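Local coordinates for protein putative hydrolase (Acinetobacter sp. NBRC 100985, PDB 4XUK) that probably hydrolyses organophosphates and lactones at a two-zinc centre of the metallo-beta-lactamase fold, at residues Leu206-Gly210 and Glu211-Phe215. The protein carries 2 engineered substitutions. Residues are numbered along the deposited sequence; the frame is centred on the assembly and turned at random.
Sequences LKTKG and ESIVF
Leu-206 and Ile-213 form a hydrogen-bonded antiparallel pair, each N giving its hydrogen to the other's O at 2.9 Å and almost straight. They belong to a hairpin with a two-residue loop, Lys-209 and Gly-210, closed by Thr-208 and Glu-211 as a type II turn; the positive phi of Gly-210 (73°), at the third position, suits a residue without a side chain.

At the turn the bonding is uneven. Glu-211 O is gripped twice by one residue: Thr-208 N approaches at 2.8 Å, nearly in line with the carbonyl, while Thr-208 OG1 donates at 2.9 Å from a more bent direction. This hydroxyl sits between its own backbone N and carbonyl carbon (chi1 72°), which turns it toward Glu-211 O. The return bond, Glu-211 N to Thr-208 O, is weak at 3.3 Å.

Apolar contacts gather on the face bearing Leu-206, Thr-208 and Ile-213. Ile-213 CD1 reaches Thr-208 CG2 at 4.0 Å and Leu-206 CD1 at 4.2 Å, and Leu-206 CB meets the edge of the Phe-215 ring at CE1. Val-14 and Ile-16 of strand 14-26 cover this face, joining the two sheets of the αβ/βα sandwich.

Glu-211 OE2 is hydrogen-bonded to Tyr-9 OH and Thr-260 OG1, and Lys-209 NZ makes a salt bridge with Asp-13 OD2. Hydroxyl and backbone bonds thus fasten the tight turn, while the apolar face of the strands packs the hairpin on the facing sheet.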
loop_
_atom_site.group_PDB
_atom_site.type_symbol
_atom_site.label_atom_id
_atom_site.label_comp_id
_atom_site.label_asym_id
_atom_site.label_seq_id
_atom_site.Cartn_x
_atom_site.Cartn_y
_atom_site.Cartn_z
ATOM N N LEU A 206 -13.983 17.260 -0.986
ATOM C CA LEU A 206 -14.188 17.368 -2.426
ATOM C C LEU A 206 -15.285 16.388 -2.800
ATOM O O LEU A 206 -15.105 15.178 -2.674
ATOM C CB LEU A 206 -12.912 16.964 -3.176
ATOM C CG LEU A 206 -12.543 17.544 -4.556
ATOM C CD1 LEU A 206 -12.065 16.467 -5.522
ATOM C CD2 LEU A 206 -13.646 18.379 -5.174
ATOM N N LYS A 207 -16.425 16.892 -3.248
ATOM C CA LYS A 207 -17.471 15.999 -3.747
ATOM C C LYS A 207 -17.417 15.894 -5.265
ATOM O O LYS A 207 -17.527 16.890 -5.980
ATOM C CB LYS A 207 -18.857 16.444 -3.266
ATOM C CG LYS A 207 -18.959 16.535 -1.745
ATOM C CD LYS A 207 -20.376 16.856 -1.273
ATOM C CE LYS A 207 -20.375 17.418 0.150
ATOM N NZ LYS A 207 -19.901 18.839 0.200
ATOM N N THR A 208 -17.219 14.675 -5.755
ATOM C CA THR A 208 -17.234 14.421 -7.182
ATOM C C THR A 208 -18.437 13.544 -7.494
ATOM O O THR A 208 -19.202 13.180 -6.596
ATOM C CB THR A 208 -15.957 13.698 -7.623
ATOM O OG1 THR A 208 -15.991 12.344 -7.153
ATOM C CG2 THR A 208 -14.727 14.390 -7.040
ATOM N N LYS A 209 -18.615 13.220 -8.768
ATOM C CA LYS A 209 -19.692 12.330 -9.179
ATOM C C LYS A 209 -19.545 10.954 -8.537
ATOM O O LYS A 209 -18.600 10.220 -8.827
ATOM C CB LYS A 209 -19.711 12.200 -10.701
ATOM C CG LYS A 209 -18.329 12.023 -11.319
ATOM C CD LYS A 209 -17.805 13.325 -11.906
ATOM C CE LYS A 209 -18.453 13.632 -13.253
ATOM N NZ LYS A 209 -18.205 15.039 -13.674
ATOM N N GLY A 210 -20.471 10.619 -7.644
ATOM C CA GLY A 210 -20.475 9.309 -7.011
ATOM C C GLY A 210 -19.399 9.031 -5.964
ATOM O O GLY A 210 -19.250 7.888 -5.522
ATOM N N GLU A 211 -18.655 10.058 -5.554
ATOM C CA GLU A 211 -17.591 9.855 -4.562
ATOM C C GLU A 211 -17.259 11.139 -3.813
ATOM O O GLU A 211 -17.082 12.197 -4.422
ATOM C CB GLU A 211 -16.330 9.300 -5.236
ATOM C CG GLU A 211 -15.170 9.050 -4.289
ATOM C CD GLU A 211 -14.029 8.315 -4.968
ATOM O OE1 GLU A 211 -14.191 7.896 -6.130
ATOM O OE2 GLU A 211 -12.963 8.154 -4.346
ATOM N N SER A 212 -17.202 11.049 -2.486
ATOM C CA SER A 212 -16.714 12.147 -1.669
ATOM C C SER A 212 -15.330 11.791 -1.147
ATOM O O SER A 212 -15.114 10.677 -0.652
ATOM C CB SER A 212 -17.660 12.425 -0.494
ATOM O OG SER A 212 -18.882 12.991 -0.933
ATOM N N ILE A 213 -14.402 12.737 -1.260
ATOM C CA ILE A 213 -13.046 12.558 -0.751
ATOM C C ILE A 213 -12.794 13.585 0.333
ATOM O O ILE A 213 -12.986 14.786 0.106
ATOM C CB ILE A 213 -12.004 12.755 -1.860
ATOM C CG1 ILE A 213 -12.269 11.786 -3.010
ATOM C CG2 ILE A 213 -10.596 12.566 -1.310
ATOM C CD1 ILE A 213 -12.493 12.478 -4.338
ATOM N N VAL A 214 -12.397 13.130 1.522
ATOM C CA VAL A 214 -12.045 14.077 2.574
ATOM C C VAL A 214 -10.537 14.097 2.795
ATOM O O VAL A 214 -9.921 13.064 3.058
ATOM C CB VAL A 214 -12.780 13.801 3.906
ATOM C CG1 VAL A 214 -12.478 14.912 4.906
ATOM C CG2 VAL A 214 -14.297 13.700 3.666
ATOM N N PHE A 215 -9.944 15.274 2.661
ATOM C CA PHE A 215 -8.535 15.420 2.945
ATOM C C PHE A 215 -8.480 15.843 4.401
ATOM O O PHE A 215 -8.711 17.010 4.725
ATOM C CB PHE A 215 -7.922 16.459 2.003
ATOM C CG PHE A 215 -8.020 16.072 0.545
ATOM C CD1 PHE A 215 -9.209 16.240 -0.163
ATOM C CD2 PHE A 215 -6.937 15.504 -0.106
ATOM C CE1 PHE A 215 -9.306 15.856 -1.491
ATOM C CE2 PHE A 215 -7.033 15.118 -1.443
ATOM C CZ PHE A 215 -8.215 15.300 -2.130
#